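Local atomic coordinates of tryptophanyl-tRNA synthetase (Cryptosporidium parvum Iowa II, PDB entry 3HV0), a protein that binds tryptophan and, as a class I aminoacyl-tRNA synthetase, probably uses ATP to attach this amino acid to tRNA(Trp). Residues Q113-E118 with F195-V200; P204-S209 with P242-L247; S85-V90 with M139-A144. All blocks are in the same frame, centred on the assembly; numbering follows the deposited sequence.

Contact 1: residues Q113-E118 with F195-V200; sequences QLTDDE and FAFPAV. With TRP (tryptophan), chain C.
Q113 and V200 make the one hydrogen bond across this contact, where the end of strand 110-114 faces helix 192-202. Q113 NE2 donates to V200 O at 3.1 Å with a nearly straight N-H...O angle of 162°, approaching from above the carbonyl plane. NE2 is also hydrogen-bonded to N157 OD1, and Q113 OE1 is bonded to Y78 OH. The extended glutamine chain, CG anti to the backbone N (chi1 176°), carries the amide across to V200 O.

Apolar packing gathers round the ring of F197. E118 CB sits over the centre of one face, 3.6 Å from the centroid, as a CH-pi contact, while T115 CG2 meets the rim in the ring plane, 3.9 Å from F197 CZ.

Polar bonds then converge on E118, whose OE1 accepts from T115 OG1 at 2.6 Å and from the amino group of the bound tryptophan, TRP N, at 2.5 Å. The carboxylate of D117 meets the V200 methyl instead, OD2 to CG1 tip to tip at 3.4 Å; its OD1 is bonded to N157 and its OD2 to Y165 of the second subunit.

The substrate's amino group is thus bonded to a carboxylate backed by F197, a placement consistent with its positive charge. Y78 OH is bonded to the ligand as well, whereas the amide oxygen Q113 OE1 merely lies near the indole nitrogen TRP NE1, at 3.4 Å.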
# COMPACT_ATOMS: atom_id res chain seq x y z
N GLN A 113 8.71 10.36 9.00
CA GLN A 113 7.48 9.89 8.36
C GLN A 113 6.21 10.46 9.01
O GLN A 113 5.96 10.25 10.20
CB GLN A 113 7.42 8.36 8.40
CG GLN A 113 6.12 7.76 7.85
CD GLN A 113 6.04 6.23 8.00
OE1 GLN A 113 6.20 5.71 9.09
NE2 GLN A 113 5.80 5.53 6.89
N LEU A 114 5.43 11.20 8.25
CA LEU A 114 4.16 11.65 8.76
C LEU A 114 3.08 10.66 8.30
O LEU A 114 2.82 10.53 7.12
CB LEU A 114 3.89 13.08 8.33
CG LEU A 114 4.76 13.98 9.22
CD1 LEU A 114 5.65 14.94 8.44
CD2 LEU A 114 3.87 14.68 10.24
N THR A 115 2.49 9.94 9.25
CA THR A 115 1.64 8.82 8.92
C THR A 115 0.18 9.22 8.71
O THR A 115 -0.70 8.75 9.43
CB THR A 115 1.73 7.69 9.99
OG1 THR A 115 1.14 8.09 11.24
CG2 THR A 115 3.15 7.34 10.23
N ASP A 116 -0.09 10.03 7.69
CA ASP A 116 -1.50 10.42 7.43
C ASP A 116 -2.42 9.23 7.08
O ASP A 116 -3.60 9.29 7.34
CB ASP A 116 -1.64 11.52 6.38
CG ASP A 116 -0.67 11.36 5.24
OD1 ASP A 116 -0.69 10.36 4.53
OD2 ASP A 116 0.16 12.23 5.03
N ASP A 117 -1.86 8.17 6.49
CA ASP A 117 -2.56 6.92 6.26
C ASP A 117 -3.00 6.21 7.55
O ASP A 117 -4.14 5.79 7.66
CB ASP A 117 -1.73 5.97 5.38
CG ASP A 117 -0.28 5.81 5.87
OD1 ASP A 117 0.06 6.37 6.93
OD2 ASP A 117 0.51 5.12 5.19
N GLU A 118 -2.09 6.10 8.53
CA GLU A 118 -2.35 5.37 9.78
C GLU A 118 -3.56 5.90 10.54
O GLU A 118 -4.40 5.14 11.00
CB GLU A 118 -1.09 5.43 10.69
CG GLU A 118 -1.27 4.90 12.12
CD GLU A 118 -0.05 5.15 13.04
OE1 GLU A 118 0.85 5.98 12.67
OE2 GLU A 118 -0.01 4.54 14.15
N PHE A 195 -4.25 -4.18 9.73
CA PHE A 195 -3.28 -5.23 9.42
C PHE A 195 -2.22 -4.80 8.42
O PHE A 195 -1.07 -5.24 8.53
CB PHE A 195 -4.00 -6.48 8.91
CG PHE A 195 -4.80 -7.17 9.96
CD1 PHE A 195 -4.23 -8.19 10.69
CD2 PHE A 195 -6.10 -6.80 10.23
CE1 PHE A 195 -4.95 -8.83 11.68
CE2 PHE A 195 -6.83 -7.43 11.21
CZ PHE A 195 -6.26 -8.45 11.93
N ALA A 196 -2.59 -3.94 7.46
CA ALA A 196 -1.68 -3.54 6.36
C ALA A 196 -0.68 -2.43 6.70
O ALA A 196 0.26 -2.23 5.93
CB ALA A 196 -2.47 -3.13 5.12
N PHE A 197 -0.88 -1.71 7.81
CA PHE A 197 -0.08 -0.52 8.10
C PHE A 197 1.31 -0.77 8.73
O PHE A 197 2.25 -0.04 8.45
CB PHE A 197 -0.83 0.52 8.97
CG PHE A 197 0.07 1.65 9.41
CD1 PHE A 197 0.52 2.58 8.48
CD2 PHE A 197 0.58 1.71 10.71
CE1 PHE A 197 1.43 3.57 8.85
CE2 PHE A 197 1.48 2.70 11.08
CZ PHE A 197 1.91 3.63 10.16
N PRO A 198 1.45 -1.78 9.60
CA PRO A 198 2.76 -1.98 10.20
C PRO A 198 3.93 -2.02 9.22
O PRO A 198 5.00 -1.43 9.49
CB PRO A 198 2.59 -3.31 10.91
CG PRO A 198 1.18 -3.33 11.31
CD PRO A 198 0.42 -2.64 10.23
N ALA A 199 3.74 -2.66 8.07
CA ALA A 199 4.80 -2.69 7.05
C ALA A 199 5.15 -1.29 6.56
O ALA A 199 6.31 -0.98 6.29
CB ALA A 199 4.42 -3.56 5.89
N VAL A 200 4.14 -0.42 6.46
CA VAL A 200 4.36 0.98 6.05
C VAL A 200 5.26 1.71 7.03
O VAL A 200 6.13 2.47 6.62
CB VAL A 200 3.04 1.74 5.88
CG1 VAL A 200 3.29 3.17 5.40
CG2 VAL A 200 2.16 1.02 4.90
N TRP C . 2.75 5.79 14.29
CA TRP C . 3.60 6.73 15.08
C TRP C . 2.73 7.52 16.04
O TRP C . 1.51 7.63 15.84
CB TRP C . 4.42 7.67 14.18
CG TRP C . 5.71 7.06 13.67
CD1 TRP C . 5.96 6.60 12.40
CD2 TRP C . 6.92 6.86 14.41
NE1 TRP C . 7.25 6.13 12.32
CE2 TRP C . 7.85 6.26 13.54
CE3 TRP C . 7.31 7.12 15.72
CZ2 TRP C . 9.15 5.93 13.93
CZ3 TRP C . 8.60 6.78 16.11
CH2 TRP C . 9.50 6.18 15.22
OXT TRP C . 3.26 8.05 17.04

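Contact 2: residues P204-S209 with P242-L247; sequences PAFSSS and PRLGYL
F206 and Y246 bring the two backbones closest, their CA atoms 7.1 Å apart, where 204-209, a chain with short 3-10 segments before and after F206, passes the irregular loop 242-247. The two rings form an edge-to-face pair: Y246 turns its edge to F206, with CD2 over the centre of the phenylalanine ring and 3.4 Å from F206 CG. The planes make 57° and the centroids are 4.8 Å apart, a tilted version of the T. The rim of the phenylalanine is also met in its own plane by the carbonyl of L247, whose O lies 3.3 Å from F206 CE1. That same oxygen accepts from a water at 2.9 Å, and the water donates also to A205 O at 2.8 Å, bridging the two loops.

This chain, one piece of a longer protein, contains the class I catalytic domain with its Rossmann-type sheet, and here two of that domain's connections meet at the surface: 204-209 comes off helix 192-202, and 242-247 links helix 231-240 to strand 250-254 of the central sheet. L244 adds an apolar contact, its CD1 4.3 Å from F206 CE2, and it also rests on R170 and K174 of helix 157-174. At the polar end of the tyrosine, both loops are tied to D167 of that helix: OD1 is bonded to Y246 OH, while OD2 is bonded to S208 OG and S209 OG.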
# COMPACT_ATOMS: atom_id res chain seq x y z
N PRO A 204 10.68 2.39 6.35
CA PRO A 204 11.75 3.38 6.36
C PRO A 204 12.94 3.00 7.24
O PRO A 204 14.01 3.64 7.13
CB PRO A 204 11.07 4.65 6.89
CG PRO A 204 9.60 4.44 6.67
CD PRO A 204 9.40 2.97 6.82
N ALA A 205 12.81 1.98 8.09
CA ALA A 205 13.99 1.50 8.84
C ALA A 205 15.00 0.71 7.96
O ALA A 205 15.99 0.20 8.46
CB ALA A 205 13.58 0.69 10.04
N PHE A 206 14.73 0.60 6.66
CA PHE A 206 15.69 -0.01 5.73
C PHE A 206 16.12 1.01 4.70
O PHE A 206 15.27 1.67 4.11
CB PHE A 206 15.11 -1.18 4.95
CG PHE A 206 14.64 -2.32 5.80
CD1 PHE A 206 15.51 -2.94 6.66
CD2 PHE A 206 13.36 -2.81 5.68
CE1 PHE A 206 15.09 -4.00 7.44
CE2 PHE A 206 12.94 -3.87 6.44
CZ PHE A 206 13.80 -4.46 7.34
N SER A 207 17.43 1.07 4.45
CA SER A 207 18.02 2.08 3.58
C SER A 207 17.60 1.92 2.13
O SER A 207 17.61 2.89 1.39
CB SER A 207 19.55 2.01 3.66
OG SER A 207 20.05 0.80 3.14
N SER A 208 17.27 0.70 1.72
CA SER A 208 16.72 0.49 0.40
C SER A 208 15.53 1.45 0.15
O SER A 208 15.37 1.94 -0.96
CB SER A 208 16.28 -0.98 0.18
OG SER A 208 15.21 -1.35 1.05
N SER A 209 14.75 1.76 1.18
CA SER A 209 13.53 2.58 1.00
C SER A 209 13.78 4.04 0.67
O SER A 209 12.82 4.81 0.51
CB SER A 209 12.65 2.48 2.22
OG SER A 209 12.09 1.19 2.29
N PRO A 242 16.74 -10.14 8.45
CA PRO A 242 17.64 -11.14 7.88
C PRO A 242 17.01 -11.86 6.69
O PRO A 242 17.64 -12.02 5.67
CB PRO A 242 17.93 -12.10 9.05
CG PRO A 242 17.05 -11.70 10.16
CD PRO A 242 16.60 -10.30 9.91
N ARG A 243 15.74 -12.24 6.81
CA ARG A 243 15.05 -12.92 5.71
C ARG A 243 14.92 -12.13 4.40
O ARG A 243 14.53 -12.68 3.37
CB ARG A 243 13.67 -13.36 6.17
CG ARG A 243 13.74 -14.43 7.25
CD ARG A 243 12.37 -14.91 7.69
NE ARG A 243 11.79 -14.04 8.71
CZ ARG A 243 10.49 -13.99 9.02
NH1 ARG A 243 9.61 -14.77 8.38
NH2 ARG A 243 10.07 -13.14 9.97
N LEU A 244 15.22 -10.83 4.44
CA LEU A 244 15.26 -9.98 3.25
C LEU A 244 16.71 -9.63 2.89
O LEU A 244 16.95 -8.92 1.91
CB LEU A 244 14.47 -8.69 3.51
CG LEU A 244 12.98 -8.88 3.90
CD1 LEU A 244 12.36 -7.59 4.32
CD2 LEU A 244 12.16 -9.49 2.78
N GLY A 245 17.66 -10.13 3.67
CA GLY A 245 19.07 -9.78 3.49
C GLY A 245 19.38 -8.34 3.80
O GLY A 245 20.29 -7.76 3.20
N TYR A 246 18.62 -7.77 4.74
CA TYR A 246 18.72 -6.37 5.15
C TYR A 246 19.28 -6.30 6.58
O TYR A 246 19.21 -7.28 7.33
CB TYR A 246 17.35 -5.69 5.13
CG TYR A 246 16.74 -5.36 3.76
CD1 TYR A 246 17.45 -5.52 2.56
CD2 TYR A 246 15.44 -4.87 3.67
CE1 TYR A 246 16.87 -5.20 1.33
CE2 TYR A 246 14.86 -4.55 2.47
CZ TYR A 246 15.58 -4.71 1.30
OH TYR A 246 14.95 -4.38 0.12
N LEU A 247 19.84 -5.14 6.95
CA LEU A 247 20.31 -4.90 8.31
C LEU A 247 19.13 -4.72 9.25
O LEU A 247 18.10 -4.15 8.87
CB LEU A 247 21.17 -3.65 8.38
CG LEU A 247 22.49 -3.69 7.63
CD1 LEU A 247 23.24 -2.40 7.89
CD2 LEU A 247 23.31 -4.89 8.06
O HOH W 1 18.27 -1.25 9.01

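Contact 3: residues S85-V90 with M139-A144; sequences SESLHV and MKDIIA
L88 and D141 run past each other in opposite directions, the leucine leaving its loop toward the helix and the aspartate leaving the helix toward the loop. What they exchange is a hydrogen bond from backbone to side chain: L88 N donates to D141 OD1 at 3.2 Å, with an N-H...O angle of 158°. The N-H comes down from above the carboxylate plane, 35° out of it. With D141 CG anti to the carbonyl carbon (chi1 -63°), CG is carried closer to L88 N than CB is, which starts the aspartate's reach toward the loop. OD1 lies against S87 CA at 3.6 Å and L88 CD1 at 3.8 Å. The other oxygen, OD2, turns to a salt bridge with R366 NE on helix 344-367, which would favour the ionised carboxylate and, with the L88 bond on the other oxygen, limit its rotation.

The loop holding L88 runs directly into H89 and V90, the start of the HVGH sequence, this enzyme's form of the HIGH signature of class I synthetases. The contact therefore fastens the approach to that signature, between strand 76-81 and helix 93-106, onto helix 128-143.

On the apolar side, L88 and I142 cross at about a right angle, and L88 CD2 meets I142 CG1 at 4.0 Å. CD2 also lies 4.1 Å from D141 CB, so this methyl rides over the helix surface between neighbouring residues. S85 OG donates to S87 O at 2.6 Å within the loop. S85 OG is bonded in addition to R81 NH2, and the backbone of L88 pairs with V278.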
# COMPACT_ATOMS: atom_id res chain seq x y z
N SER A 85 -3.85 15.47 15.22
CA SER A 85 -4.20 16.82 15.68
C SER A 85 -3.38 17.80 14.87
O SER A 85 -2.31 17.47 14.37
CB SER A 85 -3.90 16.99 17.17
OG SER A 85 -2.50 17.04 17.42
N GLU A 86 -3.89 19.02 14.77
CA GLU A 86 -3.25 20.05 13.95
C GLU A 86 -1.93 20.52 14.54
O GLU A 86 -1.02 20.90 13.79
CB GLU A 86 -4.18 21.24 13.74
CG GLU A 86 -3.83 22.02 12.48
CD GLU A 86 -4.73 23.21 12.23
OE1 GLU A 86 -5.87 23.00 11.76
OE2 GLU A 86 -4.27 24.35 12.50
N SER A 87 -1.81 20.47 15.87
CA SER A 87 -0.56 20.83 16.55
C SER A 87 0.01 19.67 17.38
O SER A 87 -0.70 18.81 17.87
CB SER A 87 -0.78 22.05 17.43
OG SER A 87 0.46 22.52 17.90
N LEU A 88 1.32 19.66 17.51
CA LEU A 88 2.00 18.65 18.32
C LEU A 88 1.84 18.98 19.80
O LEU A 88 1.88 20.16 20.17
CB LEU A 88 3.49 18.58 17.96
CG LEU A 88 3.85 17.54 16.86
CD1 LEU A 88 2.98 17.68 15.60
CD2 LEU A 88 5.33 17.62 16.52
N HIS A 89 1.64 17.95 20.63
CA HIS A 89 1.71 18.13 22.10
C HIS A 89 3.17 18.40 22.44
O HIS A 89 4.07 18.10 21.65
CB HIS A 89 1.24 16.90 22.89
CG HIS A 89 -0.12 16.40 22.50
ND1 HIS A 89 -0.37 15.07 22.21
CD2 HIS A 89 -1.31 17.03 22.38
CE1 HIS A 89 -1.65 14.91 21.92
NE2 HIS A 89 -2.24 16.09 22.01
N VAL A 90 3.42 18.94 23.62
CA VAL A 90 4.78 19.14 24.06
C VAL A 90 5.45 17.79 24.33
O VAL A 90 6.68 17.66 24.22
CB VAL A 90 4.84 20.06 25.30
CG1 VAL A 90 6.27 20.33 25.72
CG2 VAL A 90 4.15 21.38 25.01
N MET A 139 4.42 19.26 10.13
CA MET A 139 5.77 19.45 9.58
C MET A 139 6.41 20.75 10.02
O MET A 139 7.61 20.78 10.31
CB MET A 139 5.79 19.45 8.05
CG MET A 139 5.42 18.15 7.42
SD MET A 139 5.86 18.03 5.67
CE MET A 139 7.37 19.00 5.67
N LYS A 140 5.61 21.81 10.05
CA LYS A 140 6.07 23.12 10.50
C LYS A 140 6.56 23.06 11.95
O LYS A 140 7.61 23.62 12.30
CB LYS A 140 4.96 24.17 10.37
CG LYS A 140 4.51 24.45 8.94
CD LYS A 140 3.29 25.37 8.90
CE LYS A 140 3.16 26.01 7.52
NZ LYS A 140 1.92 26.82 7.34
N ASP A 141 5.78 22.42 12.81
CA ASP A 141 6.19 22.22 14.19
C ASP A 141 7.47 21.39 14.23
O ASP A 141 8.33 21.61 15.06
CB ASP A 141 5.13 21.46 14.99
CG ASP A 141 3.81 22.18 15.10
OD1 ASP A 141 2.79 21.49 15.29
OD2 ASP A 141 3.79 23.42 15.03
N ILE A 142 7.55 20.40 13.34
CA ILE A 142 8.71 19.52 13.33
C ILE A 142 9.95 20.30 12.89
O ILE A 142 10.98 20.25 13.56
CB ILE A 142 8.48 18.26 12.48
CG1 ILE A 142 7.51 17.33 13.22
CG2 ILE A 142 9.81 17.51 12.22
CD1 ILE A 142 6.97 16.20 12.40
N ILE A 143 9.82 21.06 11.81
CA ILE A 143 10.94 21.88 11.30
C ILE A 143 11.35 22.96 12.31
O ILE A 143 12.53 23.34 12.40
CB ILE A 143 10.60 22.52 9.94
CG1 ILE A 143 10.45 21.44 8.87
CG2 ILE A 143 11.67 23.53 9.51
CD1 ILE A 143 9.62 21.87 7.69
N ALA A 144 10.38 23.43 13.08
CA ALA A 144 10.64 24.44 14.12
C ALA A 144 11.58 23.97 15.24
O ALA A 144 11.99 24.77 16.05
CB ALA A 144 9.31 24.94 14.72

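Overall arrangement
Contact 1 contributes Q113, T115 and E118 to the tryptophan pocket, E118 by a hydrogen bond, and the other two lie on different flanks of it. Contact 2 is centred about 17 Å from it and touches it where P204 CG packs on Q113 NE2 at 4.0 Å; the side chain of F206 is about 13 Å from the bound tryptophan. Contact 3 is centred about 19 Å from contact 1, joined through L114, whose CD1 lies 3.4 Å from M139 CG and CD2 4.1 Å from I142 CD1; the I142 side chain is about 9 Å from the ligand. Contacts 2 and 3 do not touch, their nearest atoms being about 13 Å apart.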